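Local coordinates for gamma-glutamyl phosphate reductase (PDB 1O20), which probably catalyses the NADPH-dependent reduction of L-glutamyl phosphate to glutamate semialdehyde in proline biosynthesis, at residues H240-E245 with D337-H342. Sequence-based numbering, arbitrary orientation.
Sequences HIFVDE and DEAIEH
Ala339 and His342 of helix 336-346 pack on Phe242 and His240 of strand 239-243. The strand is an inner strand of a parallel sheet, between strands 270-276 and 351-355, and the helix lies against one face of that sheet. This is the alpha/beta layering of an aldehyde dehydrogenase-like fold. The two helix residues are three apart, so both lie on the side of the helix that faces the sheet.

Ala339 comes first along the helix. Its CB sits over the centre of the Phe242 ring, only 10° off the ring normal. This is a CH-pi contact, with CB 3.5 Å from the ring centroid. All six ring carbons touch this methyl, from Phe242 CG at 3.6 Å to Phe242 CZ at 4.0 Å from Ala339 CB. Phe242 has CG anti to its own N (chi1 168°), which swings the ring along the strand and under the methyl. The opposite face of the ring is backed by Asp244 N, and Val333, at the end of strand 327-333, two strands over, also touches the side chain. A serine in place of Phe242 would probably open a gap beneath Ala339 and strip its methyl of the aromatic face.

His342 follows one turn later. Its backbone N bonds to Glu338 O at 2.9 Å, a regular helical link. Its ring meets that of His240 rim to rim, with centroids 5.5 Å apart and planes at 72°. Neither ring covers the other's face. His240 CD2 lies at the edge of the His342 ring, in its plane. Trp319 and Tyr346 also meet the His342 ring. His240 ND1 has a hydrogen-bond partner outside this pair. One water joins the two histidines, 2.9 Å from His240 NE2 and 2.8 Å from His342 NE2.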
loop_
_atom_site.group_PDB
_atom_site.type_symbol
_atom_site.label_atom_id
_atom_site.label_comp_id
_atom_site.label_asym_id
_atom_site.label_seq_id
_atom_site.Cartn_x
_atom_site.Cartn_y
_atom_site.Cartn_z
ATOM N N HIS A 240 -14.958 8.243 2.597
ATOM C CA HIS A 240 -16.389 8.611 2.618
ATOM C C HIS A 240 -17.129 7.937 1.503
ATOM O O HIS A 240 -16.585 7.725 0.425
ATOM C CB HIS A 240 -16.624 10.109 2.440
ATOM C CG HIS A 240 -15.914 10.956 3.426
ATOM N ND1 HIS A 240 -14.548 11.040 3.478
ATOM C CD2 HIS A 240 -16.385 11.787 4.389
ATOM C CE1 HIS A 240 -14.201 11.829 4.475
ATOM N NE2 HIS A 240 -15.299 12.320 5.026
ATOM N N ILE A 241 -18.374 7.585 1.775
ATOM C CA ILE A 241 -19.349 7.225 0.769
ATOM C C ILE A 241 -20.490 8.234 0.875
ATOM O O ILE A 241 -21.049 8.428 1.964
ATOM C CB ILE A 241 -19.888 5.791 1.018
ATOM C CG1 ILE A 241 -18.756 4.755 0.878
ATOM C CG2 ILE A 241 -21.017 5.481 0.074
ATOM C CD1 ILE A 241 -19.205 3.374 1.303
ATOM N N PHE A 242 -20.851 8.850 -0.249
ATOM C CA PHE A 242 -21.994 9.755 -0.334
ATOM C C PHE A 242 -23.136 9.097 -1.091
ATOM O O PHE A 242 -22.972 8.696 -2.234
ATOM C CB PHE A 242 -21.592 11.043 -1.067
ATOM C CG PHE A 242 -22.765 11.919 -1.469
ATOM C CD1 PHE A 242 -23.706 12.294 -0.547
ATOM C CD2 PHE A 242 -22.898 12.376 -2.767
ATOM C CE1 PHE A 242 -24.785 13.112 -0.918
ATOM C CE2 PHE A 242 -23.963 13.179 -3.151
ATOM C CZ PHE A 242 -24.888 13.553 -2.236
ATOM N N VAL A 243 -24.283 8.963 -0.439
ATOM C CA VAL A 243 -25.478 8.435 -1.031
ATOM C C VAL A 243 -26.331 9.612 -1.510
ATOM O O VAL A 243 -26.914 10.332 -0.733
ATOM C CB VAL A 243 -26.284 7.569 -0.026
ATOM C CG1 VAL A 243 -27.419 6.861 -0.758
ATOM C CG2 VAL A 243 -25.351 6.488 0.685
ATOM N N ASP A 244 -26.371 9.789 -2.809
ATOM C CA ASP A 244 -27.086 10.891 -3.446
ATOM C C ASP A 244 -28.574 10.548 -3.528
ATOM O O ASP A 244 -28.979 9.405 -3.383
ATOM C CB ASP A 244 -26.502 11.081 -4.843
ATOM C CG ASP A 244 -26.780 12.459 -5.487
ATOM O OD1 ASP A 244 -27.189 13.465 -4.840
ATOM O OD2 ASP A 244 -26.529 12.607 -6.721
ATOM N N GLU A 245 -29.362 11.587 -3.793
ATOM C CA GLU A 245 -30.799 11.510 -3.905
ATOM C C GLU A 245 -31.323 10.439 -4.811
ATOM O O GLU A 245 -32.248 9.735 -4.435
ATOM C CB GLU A 245 -31.338 12.856 -4.414
ATOM C CG GLU A 245 -32.859 12.942 -4.348
ATOM C CD GLU A 245 -33.404 14.178 -5.040
ATOM O OE1 GLU A 245 -32.608 14.986 -5.586
ATOM O OE2 GLU A 245 -34.645 14.315 -4.988
ATOM N N ASP A 337 -23.035 19.083 -3.611
ATOM C CA ASP A 337 -22.129 20.216 -3.344
ATOM C C ASP A 337 -21.666 20.245 -1.889
ATOM O O ASP A 337 -20.496 20.501 -1.621
ATOM C CB ASP A 337 -22.798 21.573 -3.661
ATOM C CG ASP A 337 -22.888 21.830 -5.170
ATOM O OD1 ASP A 337 -23.416 22.892 -5.561
ATOM O OD2 ASP A 337 -22.480 21.003 -6.026
ATOM N N GLU A 338 -22.592 20.026 -0.954
ATOM C CA GLU A 338 -22.211 19.967 0.444
ATOM C C GLU A 338 -21.438 18.661 0.710
ATOM O O GLU A 338 -20.584 18.624 1.581
ATOM C CB GLU A 338 -23.425 20.079 1.358
ATOM C CG GLU A 338 -23.056 20.597 2.744
ATOM C CD GLU A 338 -24.109 20.269 3.798
ATOM O OE1 GLU A 338 -25.335 20.300 3.426
ATOM O OE2 GLU A 338 -23.692 19.965 4.970
ATOM N N ALA A 339 -21.735 17.607 -0.051
ATOM C CA ALA A 339 -21.014 16.341 0.113
ATOM C C ALA A 339 -19.589 16.563 -0.255
ATOM O O ALA A 339 -18.690 16.233 0.495
ATOM C CB ALA A 339 -21.620 15.209 -0.733
ATOM N N ILE A 340 -19.384 17.195 -1.389
ATOM C CA ILE A 340 -18.046 17.601 -1.825
ATOM C C ILE A 340 -17.310 18.489 -0.837
ATOM O O ILE A 340 -16.148 18.207 -0.503
ATOM C CB ILE A 340 -18.086 18.228 -3.248
ATOM C CG1 ILE A 340 -18.410 17.145 -4.257
ATOM C CG2 ILE A 340 -16.716 18.908 -3.600
ATOM C CD1 ILE A 340 -18.790 17.639 -5.686
ATOM N N GLU A 341 -17.960 19.520 -0.314
ATOM C CA GLU A 341 -17.327 20.358 0.695
ATOM C C GLU A 341 -16.922 19.553 1.924
ATOM O O GLU A 341 -15.864 19.771 2.494
ATOM C CB GLU A 341 -18.199 21.555 1.080
ATOM C CG GLU A 341 -18.337 22.571 -0.049
ATOM C CD GLU A 341 -17.024 23.218 -0.447
ATOM O OE1 GLU A 341 -16.261 23.641 0.459
ATOM O OE2 GLU A 341 -16.772 23.322 -1.664
ATOM N N HIS A 342 -17.768 18.620 2.348
ATOM C CA HIS A 342 -17.435 17.869 3.533
ATOM C C HIS A 342 -16.221 16.997 3.263
ATOM O O HIS A 342 -15.301 16.930 4.079
ATOM C CB HIS A 342 -18.642 17.034 4.012
ATOM C CG HIS A 342 -18.361 16.278 5.256
ATOM N ND1 HIS A 342 -18.663 16.769 6.499
ATOM C CD2 HIS A 342 -17.750 15.088 5.453
ATOM C CE1 HIS A 342 -18.273 15.902 7.414
ATOM N NE2 HIS A 342 -17.735 14.863 6.807
HETATM O O HOH W 1 -15.975 12.977 7.767
#